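Local coordinates for uncharacterized protein MJ1480 (Methanocaldococcus jannaschii, PDB 3MGJ) that probably converts ornithine to proline with release of ammonia, using NAD, and is seen here as its N-terminal domain alone, at residues 10-15 and 35-40; 26-31 and 62-67; 67-72 and 78-83. All coordinates share one frame; numbering follows the deposited sequence.

The three contacts span one small domain with a four-stranded antiparallel sheet and two helices. Contact 1 ties the loop after strand 2-10 to the end of strand 31-38, an outermost strand of the chain's sheet. Contact 2 joins the turn after helix 17-27 to helix 58-74. Contact 3 packs helix 58-74 on strand 78-83, the other outermost strand. Contacts 1 and 2 interlock along the chain, since their segments alternate, yet their centres lie about 21 Å apart. Contact 3 follows both, with its centre about 14 Å from that of contact 1 and about 12 Å from that of contact 2. Contacts 2 and 3 share Glu67. Together they connect the helices, the sheet and the subunit interface reached at contact 1.

Contact 1: residues 10-15 and 35-40; sequences GHIIDS and LEFEIG
The outer end of the Phe37 ring meets Ile12 and Ile13, and the contact is wholly apolar. Two branches reach the ring edge, near its plane. Ile12 brings CG2, which lies 3.6 Å from Phe37 CE2. Ile13 brings CD1, 3.8 Å from Phe37 CZ and equally near CE1. The ring gets there because Phe37 CG stands anti to the backbone N (chi1 -162°), which carries the ring out from the strand to the loop. Ile39 adds a second apolar touch, with its CG1 4.0 Å from Ile13 CD1. Its own CD1 sits in the plane of the Phe37 ring, at the edge. No hydrogen bond crosses between the two segments. The Phe37 ring also stacks with Phe37 of the second subunit, whose Ile13 and Ile39 pack here too. An alanine in place of Phe37 would probably leave Ile12 CG2 and Ile13 CD1 without their partner on strand 31-38 and remove the ring stack between subunits. Within the chain, Leu35 and Glu36 both face Lys50 in a classic beta bulge. The cluster is part of a dimer interface at the outermost strand of the chain's sheet, in a ferredoxin-like beta-alpha-beta-beta-alpha-beta fold.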
ATOM      1  N   GLY A  10      -8.810  -6.128  -0.682  1.00 39.95           N
ATOM      2  CA  GLY A  10      -8.705  -7.056   0.425  1.00 37.85           C
ATOM      3  C   GLY A  10      -7.564  -6.780   1.379  1.00 39.14           C
ATOM      4  O   GLY A  10      -7.463  -5.703   1.962  1.00 35.59           O
ATOM      5  N   HIS A  11      -6.709  -7.784   1.547  1.00 44.72           N
ATOM      6  CA  HIS A  11      -5.586  -7.700   2.461  1.00 44.10           C
ATOM      7  C   HIS A  11      -4.272  -7.475   1.773  1.00 44.01           C
ATOM      8  O   HIS A  11      -3.390  -8.317   1.800  1.00 45.96           O
ATOM      9  CB  HIS A  11      -5.532  -8.932   3.341  1.00 50.91           C
ATOM     10  CG  HIS A  11      -6.396  -8.808   4.549  1.00 60.59           C
ATOM     11  ND1 HIS A  11      -7.752  -8.559   4.464  1.00 60.46           N
ATOM     12  CD2 HIS A  11      -6.102  -8.845   5.870  1.00 63.76           C
ATOM     13  CE1 HIS A  11      -8.258  -8.474   5.679  1.00 64.49           C
ATOM     14  NE2 HIS A  11      -7.277  -8.642   6.553  1.00 70.40           N
ATOM     15  N   ILE A  12      -4.148  -6.303   1.175  1.00 43.56           N
ATOM     16  CA  ILE A  12      -2.962  -5.945   0.423  1.00 46.04           C
ATOM     17  C   ILE A  12      -1.691  -6.033   1.258  1.00 46.05           C
ATOM     18  O   ILE A  12      -0.680  -6.555   0.797  1.00 48.85           O
ATOM     19  CB  ILE A  12      -3.093  -4.524  -0.155  1.00 45.38           C
ATOM     20  CG1 ILE A  12      -4.415  -4.399  -0.906  1.00 39.38           C
ATOM     21  CG2 ILE A  12      -1.917  -4.220  -1.070  1.00 47.56           C
ATOM     22  CD1 ILE A  12      -4.763  -5.651  -1.683  1.00 38.46           C
ATOM     23  N   ILE A  13      -1.761  -5.524   2.485  1.00 47.40           N
ATOM     24  CA  ILE A  13      -0.620  -5.473   3.396  1.00 50.37           C
ATOM     25  C   ILE A  13      -0.539  -6.702   4.298  1.00 54.03           C
ATOM     26  O   ILE A  13      -1.548  -7.145   4.864  1.00 57.04           O
ATOM     27  CB  ILE A  13      -0.692  -4.216   4.283  1.00 52.77           C
ATOM     28  CG1 ILE A  13      -0.875  -2.960   3.420  1.00 49.08           C
ATOM     29  CG2 ILE A  13       0.547  -4.106   5.162  1.00 54.61           C
ATOM     30  CD1 ILE A  13      -2.060  -2.114   3.825  1.00 45.62           C
ATOM     31  N   ASP A  14       0.678  -7.223   4.438  1.00 53.82           N
ATOM     32  CA  ASP A  14       0.961  -8.486   5.131  1.00 57.86           C
ATOM     33  C   ASP A  14       0.755  -9.639   4.146  1.00 57.41           C
ATOM     34  O   ASP A  14       0.794 -10.814   4.499  1.00 61.49           O
ATOM     35  CB  ASP A  14       0.139  -8.661   6.418  1.00 55.45           C
ATOM     36  CG  ASP A  14       0.685  -9.777   7.322  1.00 62.71           C
ATOM     37  OD1 ASP A  14       1.927  -9.957   7.384  1.00 61.88           O
ATOM     38  OD2 ASP A  14      -0.132 -10.477   7.968  1.00 64.57           O
ATOM     39  N   SER A  15       0.550  -9.264   2.895  1.00 53.27           N
ATOM     40  CA  SER A  15       0.532 -10.200   1.797  1.00 49.17           C
ATOM     41  C   SER A  15       1.860 -10.080   1.055  1.00 50.38           C
ATOM     42  O   SER A  15       2.630  -9.147   1.281  1.00 50.10           O
ATOM     43  CB  SER A  15      -0.622  -9.851   0.852  1.00 48.10           C
ATOM     44  OG  SER A  15      -1.187 -11.015   0.276  1.00 53.58           O
ATOM     45  N   LEU A  35      -1.356   3.857  -8.609  1.00 29.14           N
ATOM     46  CA  LEU A  35      -2.067   5.120  -8.755  1.00 29.70           C
ATOM     47  C   LEU A  35      -2.677   5.576  -7.462  1.00 31.53           C
ATOM     48  O   LEU A  35      -2.550   6.731  -7.082  1.00 37.68           O
ATOM     49  CB  LEU A  35      -3.188   4.990  -9.784  1.00 30.51           C
ATOM     50  CG  LEU A  35      -2.783   4.878 -11.253  1.00 30.94           C
ATOM     51  CD1 LEU A  35      -4.020   4.786 -12.098  1.00 32.36           C
ATOM     52  CD2 LEU A  35      -1.929   6.047 -11.676  1.00 29.74           C
ATOM     53  N   GLU A  36      -3.376   4.663  -6.807  1.00 32.23           N
ATOM     54  CA  GLU A  36      -4.027   4.946  -5.537  1.00 34.54           C
ATOM     55  C   GLU A  36      -3.791   3.828  -4.536  1.00 32.22           C
ATOM     56  O   GLU A  36      -3.510   2.695  -4.897  1.00 30.73           O
ATOM     57  CB  GLU A  36      -5.531   5.156  -5.737  1.00 36.67           C
ATOM     58  CG  GLU A  36      -5.828   6.240  -6.745  1.00 38.66           C
ATOM     59  CD  GLU A  36      -7.277   6.658  -6.761  1.00 45.02           C
ATOM     60  OE1 GLU A  36      -8.088   6.088  -5.990  1.00 49.44           O
ATOM     61  OE2 GLU A  36      -7.597   7.572  -7.549  1.00 45.34           O
ATOM     62  N   PHE A  37      -3.911   4.161  -3.265  1.00 35.96           N
ATOM     63  CA  PHE A  37      -3.871   3.155  -2.231  1.00 34.63           C
ATOM     64  C   PHE A  37      -4.711   3.615  -1.055  1.00 36.31           C
ATOM     65  O   PHE A  37      -4.417   4.635  -0.454  1.00 39.56           O
ATOM     66  CB  PHE A  37      -2.441   2.899  -1.786  1.00 36.41           C
ATOM     67  CG  PHE A  37      -2.278   1.615  -1.070  1.00 37.50           C
ATOM     68  CD1 PHE A  37      -2.754   1.460   0.217  1.00 42.16           C
ATOM     69  CD2 PHE A  37      -1.687   0.545  -1.688  1.00 40.58           C
ATOM     70  CE1 PHE A  37      -2.633   0.256   0.893  1.00 43.59           C
ATOM     71  CE2 PHE A  37      -1.554  -0.663  -1.017  1.00 49.90           C
ATOM     72  CZ  PHE A  37      -2.028  -0.802   0.284  1.00 48.33           C
ATOM     73  N   GLU A  38      -5.750   2.860  -0.722  1.00 36.82           N
ATOM     74  CA  GLU A  38      -6.656   3.243   0.350  1.00 39.61           C
ATOM     75  C   GLU A  38      -6.733   2.166   1.433  1.00 38.10           C
ATOM     76  O   GLU A  38      -7.056   1.027   1.137  1.00 41.57           O
ATOM     77  CB  GLU A  38      -8.042   3.498  -0.240  1.00 43.00           C
ATOM     78  CG  GLU A  38      -8.757   4.717   0.316  1.00 49.11           C
ATOM     79  CD  GLU A  38      -8.411   6.020  -0.422  1.00 55.07           C
ATOM     80  OE1 GLU A  38      -7.465   6.002  -1.248  1.00 52.56           O
ATOM     81  OE2 GLU A  38      -9.087   7.063  -0.171  1.00 56.01           O
ATOM     82  N   ILE A  39      -6.444   2.525   2.681  1.00 37.18           N
ATOM     83  CA  ILE A  39      -6.560   1.608   3.820  1.00 37.80           C
ATOM     84  C   ILE A  39      -7.937   1.689   4.483  1.00 41.52           C
ATOM     85  O   ILE A  39      -8.532   2.773   4.571  1.00 41.76           O
ATOM     86  CB  ILE A  39      -5.476   1.901   4.905  1.00 41.86           C
ATOM     87  CG1 ILE A  39      -4.158   1.232   4.551  1.00 43.47           C
ATOM     88  CG2 ILE A  39      -5.891   1.406   6.254  1.00 41.78           C
ATOM     89  CD1 ILE A  39      -3.472   1.899   3.401  1.00 44.70           C
ATOM     90  N   GLY A  40      -8.428   0.538   4.951  1.00 42.20           N
ATOM     91  CA  GLY A  40      -9.698   0.441   5.658  1.00 38.77           C
ATOM     92  C   GLY A  40      -9.635   0.968   7.078  1.00 44.62           C
ATOM     93  O   GLY A  40      -8.547   1.094   7.657  1.00 45.66           O
TER

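Contact 2: residues 26-31 and 62-67; sequences LDMGGD and DEILNE
Met28, present as selenomethionine, reaches across to Ile64 and Glu67 on the neighbouring helix. The side chain runs out with CG anti to the carbonyl carbon (chi1 -53°) and bends at the selenium. Met28 SE lies 4.0 Å from Ile64 CG1 and about as far from Ile64 CA, so it rests against both the side chain and the backbone of that residue. Met28 CB is also near Ile64 CG1, at 4.1 Å. The terminal methyl CE carries on to Glu67, where it meets the aliphatic carbons CB and CG. Met28 SE is 3.8 Å from Glu67 CG. Only the carbon part of Glu67 is used here.

Ile64 also touches the turn beyond Met28. Ile64 CD1 comes within 4.2 Å of Gly30 CA, where glycine brings the backbone itself against the methyl.

The hydrogen bonds all lie within segments or lead to other residues, and none joins the two segments. Gly29, just past helix 17-27, turns the chain with positive phi in a Schellman motif, and Gly29 N bonds to Leu26 O at 2.8 Å. Met28 O accepts a hydrogen bond from His60 NE2, which adds a polar tie to helix 58-74.

Around the contact, Asp31 opens strand 31-38. Ile64 and Leu65 pack on Val53 of strand 47-55, and Asp62 forms a salt bridge with Arg4 of strand 2-10. The turn from helix 17-27 into strand 31-38 is thus packed against helix 58-74, which in turn rests on the central strands of the sheet.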
ATOM      1  N   LEU A  26       6.516  -7.199 -14.615  1.00 34.49           N
ATOM      2  CA  LEU A  26       7.902  -7.025 -15.083  1.00 34.73           C
ATOM      3  C   LEU A  26       8.434  -8.235 -15.855  1.00 40.93           C
ATOM      4  O   LEU A  26       8.862  -8.084 -17.002  1.00 45.20           O
ATOM      5  CB  LEU A  26       8.856  -6.626 -13.953  1.00 33.92           C
ATOM      6  CG  LEU A  26       8.554  -5.281 -13.265  1.00 32.81           C
ATOM      7  CD1 LEU A  26       9.286  -5.141 -11.946  1.00 36.57           C
ATOM      8  CD2 LEU A  26       8.865  -4.110 -14.149  1.00 33.11           C
ATOM      9  N   ASP A  27       8.396  -9.428 -15.258  1.00 39.28           N
ATOM     10  CA  ASP A  27       8.699 -10.655 -16.013  1.00 41.26           C
ATOM     11  C   ASP A  27       8.129 -10.656 -17.449  1.00 42.12           C
ATOM     12  O   ASP A  27       8.811 -11.043 -18.392  1.00 42.78           O
ATOM     13  CB  ASP A  27       8.171 -11.901 -15.294  1.00 41.60           C
ATOM     14  CG  ASP A  27       9.002 -12.300 -14.082  1.00 47.07           C
ATOM     15  OD1 ASP A  27      10.096 -11.710 -13.844  1.00 46.94           O
ATOM     16  OD2 ASP A  27       8.534 -13.223 -13.366  1.00 44.89           O
HETATM   17  N   MSE A  28       6.874 -10.249 -17.619  1.00 39.59           N
HETATM   18  CA  MSE A  28       6.259 -10.346 -18.931  1.00 39.98           C
HETATM   19  C   MSE A  28       6.555  -9.159 -19.838  1.00 42.75           C
HETATM   20  O   MSE A  28       6.055  -9.095 -20.954  1.00 41.62           O
HETATM   21  CB  MSE A  28       4.762 -10.531 -18.809  1.00 38.45           C
HETATM   22  CG  MSE A  28       4.359 -11.681 -17.927  1.00 40.78           C
HETATM   23 SE   MSE A  28       2.455 -12.090 -18.134  0.79 50.93          SE
HETATM   24  CE  MSE A  28       2.014 -11.908 -16.276  1.00 40.82           C
ATOM     25  N   GLY A  29       7.362  -8.218 -19.365  1.00 41.56           N
ATOM     26  CA  GLY A  29       7.775  -7.115 -20.210  1.00 39.95           C
ATOM     27  C   GLY A  29       6.929  -5.867 -20.104  1.00 38.68           C
ATOM     28  O   GLY A  29       7.071  -4.952 -20.908  1.00 41.52           O
ATOM     29  N   GLY A  30       6.047  -5.817 -19.115  1.00 36.32           N
ATOM     30  CA  GLY A  30       5.303  -4.602 -18.859  1.00 32.47           C
ATOM     31  C   GLY A  30       5.901  -3.745 -17.765  1.00 36.49           C
ATOM     32  O   GLY A  30       6.899  -4.085 -17.136  1.00 36.34           O
ATOM     33  N   ASP A  31       5.293  -2.591 -17.548  1.00 39.67           N
ATOM     34  CA  ASP A  31       5.619  -1.779 -16.383  1.00 39.20           C
ATOM     35  C   ASP A  31       4.318  -1.443 -15.692  1.00 36.07           C
ATOM     36  O   ASP A  31       3.256  -1.557 -16.283  1.00 34.51           O
ATOM     37  CB  ASP A  31       6.357  -0.490 -16.760  1.00 38.63           C
ATOM     38  CG  ASP A  31       7.437  -0.123 -15.750  1.00 44.27           C
ATOM     39  OD1 ASP A  31       7.120   0.087 -14.560  1.00 47.64           O
ATOM     40  OD2 ASP A  31       8.620  -0.059 -16.142  1.00 51.76           O
ATOM     41  N   ASP A  62      -3.316  -7.584 -22.389  1.00 42.38           N
ATOM     42  CA  ASP A  62      -4.433  -8.464 -22.072  1.00 42.28           C
ATOM     43  C   ASP A  62      -3.933  -9.795 -21.537  1.00 43.26           C
ATOM     44  O   ASP A  62      -4.550 -10.410 -20.670  1.00 43.05           O
ATOM     45  CB  ASP A  62      -5.297  -8.689 -23.304  1.00 47.15           C
ATOM     46  CG  ASP A  62      -6.010  -7.430 -23.753  1.00 52.59           C
ATOM     47  OD1 ASP A  62      -6.618  -6.742 -22.905  1.00 53.90           O
ATOM     48  OD2 ASP A  62      -5.968  -7.133 -24.964  1.00 55.73           O
ATOM     49  N   GLU A  63      -2.806 -10.237 -22.069  1.00 41.98           N
ATOM     50  CA  GLU A  63      -2.157 -11.427 -21.584  1.00 38.88           C
ATOM     51  C   GLU A  63      -1.773 -11.254 -20.140  1.00 38.85           C
ATOM     52  O   GLU A  63      -1.951 -12.155 -19.331  1.00 41.58           O
ATOM     53  CB  GLU A  63      -0.889 -11.651 -22.377  1.00 44.27           C
ATOM     54  CG  GLU A  63      -1.015 -12.644 -23.475  1.00 46.99           C
ATOM     55  CD  GLU A  63       0.331 -12.993 -24.019  1.00 56.92           C
ATOM     56  OE1 GLU A  63       1.188 -12.082 -24.069  1.00 53.11           O
ATOM     57  OE2 GLU A  63       0.539 -14.175 -24.374  1.00 67.61           O
ATOM     58  N   ILE A  64      -1.215 -10.089 -19.827  1.00 38.79           N
ATOM     59  CA  ILE A  64      -0.745  -9.793 -18.488  1.00 36.92           C
ATOM     60  C   ILE A  64      -1.920  -9.726 -17.558  1.00 34.90           C
ATOM     61  O   ILE A  64      -1.976 -10.411 -16.560  1.00 37.72           O
ATOM     62  CB  ILE A  64       0.015  -8.460 -18.442  1.00 36.11           C
ATOM     63  CG1 ILE A  64       1.246  -8.526 -19.352  1.00 35.96           C
ATOM     64  CG2 ILE A  64       0.425  -8.143 -17.026  1.00 35.50           C
ATOM     65  CD1 ILE A  64       2.038  -7.253 -19.436  1.00 34.27           C
ATOM     66  N   LEU A  65      -2.890  -8.909 -17.911  1.00 35.70           N
ATOM     67  CA  LEU A  65      -4.102  -8.827 -17.116  1.00 39.66           C
ATOM     68  C   LEU A  65      -4.734 -10.179 -16.801  1.00 39.33           C
ATOM     69  O   LEU A  65      -5.238 -10.368 -15.706  1.00 41.60           O
ATOM     70  CB  LEU A  65      -5.116  -7.893 -17.770  1.00 38.82           C
ATOM     71  CG  LEU A  65      -4.667  -6.439 -17.856  1.00 34.37           C
ATOM     72  CD1 LEU A  65      -5.889  -5.614 -18.007  1.00 46.40           C
ATOM     73  CD2 LEU A  65      -3.938  -6.019 -16.613  1.00 33.45           C
ATOM     74  N   ASN A  66      -4.708 -11.113 -17.746  1.00 39.15           N
ATOM     75  CA  ASN A  66      -5.269 -12.440 -17.502  1.00 44.27           C
ATOM     76  C   ASN A  66      -4.482 -13.285 -16.494  1.00 46.87           C
ATOM     77  O   ASN A  66      -5.067 -13.954 -15.646  1.00 48.79           O
ATOM     78  CB  ASN A  66      -5.503 -13.189 -18.810  1.00 45.90           C
ATOM     79  CG  ASN A  66      -6.661 -12.591 -19.623  1.00 60.56           C
ATOM     80  OD1 ASN A  66      -6.836 -12.894 -20.807  1.00 60.95           O
ATOM     81  ND2 ASN A  66      -7.449 -11.722 -18.983  1.00 62.40           N
ATOM     82  N   GLU A  67      -3.160 -13.239 -16.581  1.00 41.05           N
ATOM     83  CA  GLU A  67      -2.306 -13.768 -15.532  1.00 43.35           C
ATOM     84  C   GLU A  67      -2.597 -13.156 -14.157  1.00 45.67           C
ATOM     85  O   GLU A  67      -2.621 -13.863 -13.140  1.00 46.93           O
ATOM     86  CB  GLU A  67      -0.863 -13.477 -15.884  1.00 43.94           C
ATOM     87  CG  GLU A  67      -0.324 -14.368 -16.961  1.00 48.20           C
ATOM     88  CD  GLU A  67      -0.021 -15.734 -16.425  1.00 53.16           C
ATOM     89  OE1 GLU A  67       0.279 -15.834 -15.215  1.00 57.05           O
ATOM     90  OE2 GLU A  67      -0.093 -16.703 -17.205  1.00 56.31           O
TER

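Contact 3: residues 67-72 and 78-83; sequences ELRDLG and IEEVEL
One face of the Glu80 carboxylate lies over the helix, with Arg69 CA and Leu68 O above it and Leu68 CB nearer the OE2 side. Glu80 OE1 is 3.6 Å from Arg69 CA, and Glu80 OE2 is 4.0 Å from Leu68 CB. The Arg69 guanidinium is turned 83° from the plane of this carboxylate. It also stays well apart from it, with Arg69 NE 6.5 Å from Glu80 OE1. Arg69 NH2 instead makes a weak salt bridge with Asp70 OD1 (3.5 Å). Glu80 CG is anti to the backbone N (chi1 -176°), and the chain then bends at chi2, laying the group along the helix. Glu80 CG itself passes 3.7 Å from Leu68 O. Gly72 has no side chain, so the strand comes near its backbone. Ile78 CD1 is 3.7 Å from Gly72 CA, and Glu80 CB is 4.2 Å from the same atom. The axes of segments 67-72 and 78-83 run roughly antiparallel (153°). Strand 78-83 pairs with strand 2-10, where Glu80 touches Ile6 and Leu8. No hydrogen bond or salt bridge joins the two segments. The contact therefore rests on van der Waals packing, and Arg69 would probably offset the Glu80 charge only from a distance.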
ATOM      1  N   GLU A  67      -3.160 -13.239 -16.581  1.00 41.05           N
ATOM      2  CA  GLU A  67      -2.306 -13.768 -15.532  1.00 43.35           C
ATOM      3  C   GLU A  67      -2.597 -13.156 -14.157  1.00 45.67           C
ATOM      4  O   GLU A  67      -2.621 -13.863 -13.140  1.00 46.93           O
ATOM      5  CB  GLU A  67      -0.863 -13.477 -15.884  1.00 43.94           C
ATOM      6  CG  GLU A  67      -0.324 -14.368 -16.961  1.00 48.20           C
ATOM      7  CD  GLU A  67      -0.021 -15.734 -16.425  1.00 53.16           C
ATOM      8  OE1 GLU A  67       0.279 -15.834 -15.215  1.00 57.05           O
ATOM      9  OE2 GLU A  67      -0.093 -16.703 -17.205  1.00 56.31           O
ATOM     10  N   LEU A  68      -2.790 -11.840 -14.131  1.00 41.97           N
ATOM     11  CA  LEU A  68      -3.075 -11.128 -12.893  1.00 38.83           C
ATOM     12  C   LEU A  68      -4.456 -11.501 -12.396  1.00 42.99           C
ATOM     13  O   LEU A  68      -4.719 -11.502 -11.193  1.00 43.07           O
ATOM     14  CB  LEU A  68      -3.000  -9.619 -13.115  1.00 35.79           C
ATOM     15  CG  LEU A  68      -1.717  -8.839 -12.856  1.00 29.88           C
ATOM     16  CD1 LEU A  68      -0.473  -9.699 -12.950  1.00 32.53           C
ATOM     17  CD2 LEU A  68      -1.673  -7.711 -13.835  1.00 28.71           C
ATOM     18  N   ARG A  69      -5.347 -11.807 -13.335  1.00 44.28           N
ATOM     19  CA  ARG A  69      -6.695 -12.209 -12.985  1.00 47.80           C
ATOM     20  C   ARG A  69      -6.701 -13.595 -12.327  1.00 51.87           C
ATOM     21  O   ARG A  69      -7.513 -13.865 -11.439  1.00 50.48           O
ATOM     22  CB  ARG A  69      -7.590 -12.172 -14.218  1.00 50.99           C
ATOM     23  CG  ARG A  69      -9.023 -12.603 -13.977  1.00 52.81           C
ATOM     24  CD  ARG A  69      -9.629 -13.130 -15.272  1.00 57.47           C
ATOM     25  NE  ARG A  69      -8.816 -14.208 -15.831  1.00 60.31           N
ATOM     26  CZ  ARG A  69      -8.908 -14.668 -17.076  1.00 63.75           C
ATOM     27  NH1 ARG A  69      -9.791 -14.153 -17.928  1.00 62.69           N
ATOM     28  NH2 ARG A  69      -8.103 -15.651 -17.469  1.00 65.98           N
ATOM     29  N   ASP A  70      -5.775 -14.457 -12.746  1.00 52.69           N
ATOM     30  CA  ASP A  70      -5.684 -15.816 -12.207  1.00 52.56           C
ATOM     31  C   ASP A  70      -5.012 -15.849 -10.853  1.00 51.33           C
ATOM     32  O   ASP A  70      -5.305 -16.705 -10.022  1.00 56.51           O
ATOM     33  CB  ASP A  70      -4.935 -16.734 -13.163  1.00 55.07           C
ATOM     34  CG  ASP A  70      -5.747 -17.077 -14.398  1.00 62.87           C
ATOM     35  OD1 ASP A  70      -6.977 -16.818 -14.372  1.00 62.45           O
ATOM     36  OD2 ASP A  70      -5.155 -17.601 -15.385  1.00 65.42           O
ATOM     37  N   LEU A  71      -4.090 -14.919 -10.654  1.00 48.51           N
ATOM     38  CA  LEU A  71      -3.447 -14.696  -9.363  1.00 46.40           C
ATOM     39  C   LEU A  71      -4.468 -14.366  -8.283  1.00 48.47           C
ATOM     40  O   LEU A  71      -4.402 -14.891  -7.176  1.00 49.57           O
ATOM     41  CB  LEU A  71      -2.508 -13.510  -9.487  1.00 43.41           C
ATOM     42  CG  LEU A  71      -1.180 -13.480  -8.760  1.00 43.30           C
ATOM     43  CD1 LEU A  71      -0.891 -12.038  -8.466  1.00 36.98           C
ATOM     44  CD2 LEU A  71      -1.203 -14.304  -7.498  1.00 44.43           C
ATOM     45  N   GLY A  72      -5.399 -13.472  -8.608  1.00 48.42           N
ATOM     46  CA  GLY A  72      -6.385 -13.019  -7.653  1.00 45.12           C
ATOM     47  C   GLY A  72      -7.392 -14.099  -7.355  1.00 49.85           C
ATOM     48  O   GLY A  72      -7.948 -14.171  -6.262  1.00 56.68           O
ATOM     49  N   ILE A  78      -7.748 -11.942  -1.357  1.00 43.60           N
ATOM     50  CA  ILE A  78      -7.877 -10.817  -2.263  1.00 44.49           C
ATOM     51  C   ILE A  78      -8.632 -11.126  -3.549  1.00 44.44           C
ATOM     52  O   ILE A  78      -8.581 -12.233  -4.074  1.00 48.05           O
ATOM     53  CB  ILE A  78      -6.491 -10.229  -2.640  1.00 46.21           C
ATOM     54  CG1 ILE A  78      -5.753 -11.198  -3.551  1.00 43.66           C
ATOM     55  CG2 ILE A  78      -5.654  -9.882  -1.386  1.00 45.12           C
ATOM     56  CD1 ILE A  78      -5.526 -10.648  -4.910  1.00 43.92           C
ATOM     57  N   GLU A  79      -9.344 -10.125  -4.046  1.00 41.09           N
ATOM     58  CA  GLU A  79      -9.891 -10.170  -5.379  1.00 41.37           C
ATOM     59  C   GLU A  79      -9.296  -9.073  -6.253  1.00 39.81           C
ATOM     60  O   GLU A  79      -9.031  -7.971  -5.798  1.00 38.76           O
ATOM     61  CB  GLU A  79     -11.418 -10.090  -5.361  1.00 47.63           C
ATOM     62  CG  GLU A  79     -12.016  -9.156  -4.330  1.00 50.90           C
ATOM     63  CD  GLU A  79     -13.256  -9.747  -3.663  1.00 60.65           C
ATOM     64  OE1 GLU A  79     -13.265 -10.974  -3.402  1.00 61.24           O
ATOM     65  OE2 GLU A  79     -14.217  -8.984  -3.397  1.00 61.31           O
ATOM     66  N   GLU A  80      -9.073  -9.418  -7.513  1.00 42.30           N
ATOM     67  CA  GLU A  80      -8.554  -8.526  -8.529  1.00 37.50           C
ATOM     68  C   GLU A  80      -9.692  -8.197  -9.525  1.00 37.79           C
ATOM     69  O   GLU A  80     -10.537  -9.040  -9.797  1.00 40.84           O
ATOM     70  CB  GLU A  80      -7.366  -9.239  -9.204  1.00 40.02           C
ATOM     71  CG  GLU A  80      -6.576  -8.446 -10.253  1.00 40.89           C
ATOM     72  CD  GLU A  80      -7.180  -8.547 -11.645  1.00 43.97           C
ATOM     73  OE1 GLU A  80      -8.226  -9.211 -11.790  1.00 49.23           O
ATOM     74  OE2 GLU A  80      -6.620  -7.962 -12.594  1.00 47.08           O
ATOM     75  N   VAL A  81      -9.745  -6.968 -10.035  1.00 37.33           N
ATOM     76  CA  VAL A  81     -10.713  -6.596 -11.073  1.00 35.88           C
ATOM     77  C   VAL A  81     -10.119  -5.565 -11.996  1.00 34.68           C
ATOM     78  O   VAL A  81      -9.182  -4.883 -11.634  1.00 34.48           O
ATOM     79  CB  VAL A  81     -12.028  -5.975 -10.531  1.00 32.86           C
ATOM     80  CG1 VAL A  81     -12.680  -6.875  -9.513  1.00 34.33           C
ATOM     81  CG2 VAL A  81     -11.773  -4.586  -9.981  1.00 35.15           C
ATOM     82  N   GLU A  82     -10.688  -5.444 -13.191  1.00 36.90           N
ATOM     83  CA  GLU A  82     -10.261  -4.432 -14.132  1.00 33.92           C
ATOM     84  C   GLU A  82     -11.134  -3.206 -14.011  1.00 35.36           C
ATOM     85  O   GLU A  82     -12.285  -3.286 -13.599  1.00 34.52           O
ATOM     86  CB  GLU A  82     -10.296  -4.966 -15.553  1.00 36.99           C
ATOM     87  CG  GLU A  82      -9.261  -6.046 -15.809  1.00 48.02           C
ATOM     88  CD  GLU A  82      -9.404  -6.698 -17.179  1.00 56.78           C
ATOM     89  OE1 GLU A  82      -9.807  -6.000 -18.145  1.00 59.27           O
ATOM     90  OE2 GLU A  82      -9.104  -7.910 -17.282  1.00 56.54           O
ATOM     91  N   LEU A  83     -10.559  -2.064 -14.358  1.00 36.62           N
ATOM     92  CA  LEU A  83     -11.291  -0.813 -14.392  1.00 36.79           C
ATOM     93  C   LEU A  83     -11.377  -0.300 -15.829  1.00 38.80           C
ATOM     94  O   LEU A  83     -10.361  -0.225 -16.535  1.00 38.58           O
ATOM     95  CB  LEU A  83     -10.610   0.239 -13.514  1.00 34.08           C
ATOM     96  CG  LEU A  83     -10.335  -0.047 -12.033  1.00 36.36           C
ATOM     97  CD1 LEU A  83      -9.658   1.160 -11.424  1.00 34.69           C
ATOM     98  CD2 LEU A  83     -11.586  -0.406 -11.242  1.00 36.73           C
TER